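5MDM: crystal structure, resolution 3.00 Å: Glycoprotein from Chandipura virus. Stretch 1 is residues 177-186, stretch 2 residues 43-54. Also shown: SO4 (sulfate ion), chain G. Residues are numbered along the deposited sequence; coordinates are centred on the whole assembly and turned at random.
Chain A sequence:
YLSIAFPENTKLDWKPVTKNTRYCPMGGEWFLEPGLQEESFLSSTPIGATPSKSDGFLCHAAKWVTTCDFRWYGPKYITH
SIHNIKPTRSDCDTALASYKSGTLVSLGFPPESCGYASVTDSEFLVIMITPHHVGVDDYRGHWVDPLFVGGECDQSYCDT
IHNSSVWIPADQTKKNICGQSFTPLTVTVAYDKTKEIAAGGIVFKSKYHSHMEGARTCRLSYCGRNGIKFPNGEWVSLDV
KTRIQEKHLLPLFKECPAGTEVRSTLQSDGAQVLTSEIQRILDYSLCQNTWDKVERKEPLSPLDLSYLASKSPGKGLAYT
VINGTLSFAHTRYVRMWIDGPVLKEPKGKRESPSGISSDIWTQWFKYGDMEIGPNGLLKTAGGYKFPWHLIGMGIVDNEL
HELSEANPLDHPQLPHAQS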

# COMPACT_ATOMS: atom_id res chain seq x y z
N ILE A 177 -17.14 0.22 -24.43
CA ILE A 177 -17.27 0.79 -23.10
C ILE A 177 -16.42 -0.02 -22.12
O ILE A 177 -16.68 -1.20 -21.87
CB ILE A 177 -18.73 0.81 -22.63
CG1 ILE A 177 -19.54 1.74 -23.51
CG2 ILE A 177 -18.82 1.24 -21.18
CD1 ILE A 177 -21.01 1.68 -23.25
N CYS A 178 -15.39 0.63 -21.58
CA CYS A 178 -14.46 -0.04 -20.69
C CYS A 178 -13.94 0.93 -19.65
O CYS A 178 -13.61 2.07 -19.96
CB CYS A 178 -13.29 -0.61 -21.50
SG CYS A 178 -12.29 -1.83 -20.63
N GLY A 179 -13.88 0.48 -18.42
CA GLY A 179 -13.31 1.31 -17.37
C GLY A 179 -11.92 0.84 -17.02
O GLY A 179 -11.45 1.04 -15.90
N GLN A 180 -11.25 0.21 -17.98
CA GLN A 180 -9.98 -0.45 -17.73
C GLN A 180 -8.94 -0.11 -18.80
O GLN A 180 -9.25 -0.09 -19.99
CB GLN A 180 -10.20 -1.96 -17.69
CG GLN A 180 -9.15 -2.71 -16.92
CD GLN A 180 -9.36 -2.62 -15.43
OE1 GLN A 180 -10.40 -2.14 -14.96
NE2 GLN A 180 -8.38 -3.08 -14.66
N SER A 181 -7.72 0.16 -18.36
CA SER A 181 -6.62 0.38 -19.29
C SER A 181 -5.87 -0.92 -19.57
O SER A 181 -5.79 -1.79 -18.71
CB SER A 181 -5.65 1.42 -18.73
OG SER A 181 -6.33 2.63 -18.49
N PHE A 182 -5.33 -1.04 -20.78
CA PHE A 182 -4.64 -2.26 -21.17
C PHE A 182 -3.20 -2.01 -21.57
O PHE A 182 -2.74 -0.86 -21.62
CB PHE A 182 -5.38 -2.95 -22.31
CG PHE A 182 -6.66 -3.58 -21.90
CD1 PHE A 182 -7.79 -2.81 -21.67
CD2 PHE A 182 -6.75 -4.96 -21.73
CE1 PHE A 182 -8.98 -3.40 -21.29
CE2 PHE A 182 -7.93 -5.55 -21.34
CZ PHE A 182 -9.05 -4.76 -21.12
N THR A 183 -2.48 -3.08 -21.85
CA THR A 183 -1.15 -2.98 -22.44
C THR A 183 -0.88 -4.17 -23.36
O THR A 183 -1.32 -5.29 -23.09
CB THR A 183 -0.04 -2.90 -21.38
OG1 THR A 183 1.21 -2.65 -22.04
CG2 THR A 183 0.08 -4.20 -20.61
N PRO A 184 -0.17 -3.91 -24.46
CA PRO A 184 0.23 -5.01 -25.35
C PRO A 184 1.19 -5.94 -24.62
O PRO A 184 1.93 -5.53 -23.72
CB PRO A 184 0.91 -4.29 -26.51
CG PRO A 184 1.27 -2.95 -26.00
CD PRO A 184 0.22 -2.60 -24.99
N LEU A 185 1.19 -7.20 -25.03
CA LEU A 185 1.85 -8.23 -24.27
C LEU A 185 2.06 -9.41 -25.19
O LEU A 185 1.14 -9.86 -25.86
CB LEU A 185 0.94 -8.63 -23.12
CG LEU A 185 1.43 -9.65 -22.11
CD1 LEU A 185 2.61 -9.07 -21.36
CD2 LEU A 185 0.32 -10.01 -21.15
N THR A 186 3.28 -9.92 -25.25
CA THR A 186 3.50 -11.19 -25.92
C THR A 186 3.19 -12.29 -24.93
O THR A 186 3.78 -12.36 -23.84
CB THR A 186 4.94 -11.34 -26.42
OG1 THR A 186 5.19 -10.38 -27.46
CG2 THR A 186 5.17 -12.72 -26.99
S SO4 G . 6.74 -8.20 -24.35
O1 SO4 G . 5.29 -8.11 -24.36
O2 SO4 G . 7.17 -9.19 -23.37
O3 SO4 G . 7.23 -8.63 -25.66
O4 SO4 G . 7.28 -6.89 -24.01
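Stretch 2, residues 43-54: SSTPIGATPSKS

How does stretch 2 run relative to stretch 1? It lies alongside as a neighbouring beta strand, already extended at Ser43 and running antiparallel, with 140° between the two N-to-C directions. Beyond the strand the chain makes a short 3-10 segment, residues 51-53, which places Lys53 against Cys178 and Gly179. Together the stretches bury 871 Å².

What meets the stretch at its beginning? Cys178 O lies 3.4 Å from Lys53 CB, and Gly179 O accepts a weak hydrogen bond from Thr50 N at 3.3 Å. The extended lysine side chain carries its amine further along, so that Lys53 NZ donates to Gln180 O at 3.1 Å. The Gln180 side chain packs on Pro46, Gln180 CG to Pro46 CB 3.6 Å.

How is the middle held? Ser181 is gripped through its backbone and its hydroxyl: Ser181 N donates to Gly48 O at 2.9 Å, Ile47 N donates to Ser181 O at 2.8 Å, and Ser181 OG shares a hydrogen bond with Thr50 OG1 at 2.9 Å. Gly48, with phi/psi of 149/154, has a backbone that suits glycine, since a CB would jam against the preceding carbonyl. Next, Phe182 pairs with Pro46, their CA atoms 4.2 Å apart; Pro46 CB sits over the ring face, 4.2 Å from the Phe182 ring centroid.

Does the pairing stay regular toward the end? Yes, hydrogen-bonded and non-hydrogen-bonded positions alternate from Thr183 to Leu185. Thr183 and Thr45 exchange two bonds, Thr183 N to Thr45 O at 2.9 Å and Thr45 N to Thr183 O at 3.0 Å, while Thr183 CG2 meets Ile47 CG2 at 3.4 Å. Pro184, lacking an amide hydrogen, faces Ser44 at a non-hydrogen-bonded position, CA to CA 4.5 Å. Leu185 O then accepts from Ser43 N at 2.7 Å, and Leu185 CD2 rests 3.8 Å from Thr45 CB.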

# COMPACT_ATOMS: atom_id res chain seq x y z
N SER A 43 -0.90 -10.10 -27.54
CA SER A 43 -2.04 -10.05 -26.64
C SER A 43 -2.16 -8.70 -25.94
O SER A 43 -1.43 -7.76 -26.22
CB SER A 43 -1.97 -11.19 -25.62
OG SER A 43 -3.05 -11.15 -24.71
N SER A 44 -3.10 -8.64 -25.02
CA SER A 44 -3.41 -7.41 -24.32
C SER A 44 -3.82 -7.81 -22.92
O SER A 44 -4.47 -8.84 -22.73
CB SER A 44 -4.56 -6.71 -25.05
OG SER A 44 -4.97 -5.54 -24.37
N THR A 45 -3.42 -7.03 -21.93
CA THR A 45 -3.80 -7.34 -20.55
C THR A 45 -4.16 -6.08 -19.77
O THR A 45 -3.51 -5.05 -19.92
CB THR A 45 -2.70 -8.17 -19.82
OG1 THR A 45 -3.29 -8.91 -18.75
CG2 THR A 45 -1.59 -7.29 -19.27
N PRO A 46 -5.22 -6.16 -18.96
CA PRO A 46 -5.68 -5.01 -18.18
C PRO A 46 -4.71 -4.67 -17.06
O PRO A 46 -4.32 -5.54 -16.29
CB PRO A 46 -7.01 -5.49 -17.61
CG PRO A 46 -6.89 -6.96 -17.58
CD PRO A 46 -6.09 -7.33 -18.77
N ILE A 47 -4.31 -3.40 -16.98
CA ILE A 47 -3.29 -2.98 -16.03
C ILE A 47 -3.82 -2.05 -14.95
O ILE A 47 -3.04 -1.49 -14.18
CB ILE A 47 -2.17 -2.25 -16.74
CG1 ILE A 47 -2.70 -0.95 -17.34
CG2 ILE A 47 -1.59 -3.14 -17.80
CD1 ILE A 47 -1.66 -0.17 -18.09
N GLY A 48 -5.13 -1.87 -14.91
CA GLY A 48 -5.73 -1.05 -13.89
C GLY A 48 -6.98 -0.33 -14.33
O GLY A 48 -7.19 -0.06 -15.52
N ALA A 49 -7.83 -0.02 -13.35
CA ALA A 49 -9.03 0.75 -13.61
C ALA A 49 -8.68 2.22 -13.63
O ALA A 49 -8.12 2.75 -12.67
CB ALA A 49 -10.07 0.47 -12.56
N THR A 50 -8.98 2.88 -14.73
CA THR A 50 -8.80 4.32 -14.78
C THR A 50 -10.18 4.96 -14.89
O THR A 50 -10.79 4.96 -15.95
CB THR A 50 -7.91 4.72 -15.95
OG1 THR A 50 -8.40 4.11 -17.15
CG2 THR A 50 -6.48 4.24 -15.70
N PRO A 51 -10.67 5.51 -13.76
CA PRO A 51 -12.06 5.97 -13.59
C PRO A 51 -12.46 7.04 -14.60
O PRO A 51 -13.63 7.16 -14.94
CB PRO A 51 -12.06 6.55 -12.18
CG PRO A 51 -10.90 5.91 -11.50
CD PRO A 51 -9.87 5.78 -12.56
N SER A 52 -11.48 7.81 -15.08
CA SER A 52 -11.74 8.87 -16.04
C SER A 52 -12.37 8.33 -17.33
O SER A 52 -13.00 9.08 -18.08
CB SER A 52 -10.46 9.63 -16.36
OG SER A 52 -9.43 8.75 -16.80
N LYS A 53 -12.21 7.04 -17.58
CA LYS A 53 -12.80 6.41 -18.76
C LYS A 53 -14.32 6.33 -18.67
O LYS A 53 -14.98 5.92 -19.62
CB LYS A 53 -12.21 5.01 -18.99
CG LYS A 53 -10.87 5.02 -19.72
CD LYS A 53 -10.53 3.65 -20.25
CE LYS A 53 -9.37 3.71 -21.21
NZ LYS A 53 -9.06 2.38 -21.80
N SER A 54 -14.87 6.74 -17.53
CA SER A 54 -16.32 6.78 -17.37
C SER A 54 -16.79 8.11 -16.80
O SER A 54 -17.84 8.19 -16.16
CB SER A 54 -16.80 5.61 -16.50
OG SER A 54 -16.18 5.63 -15.23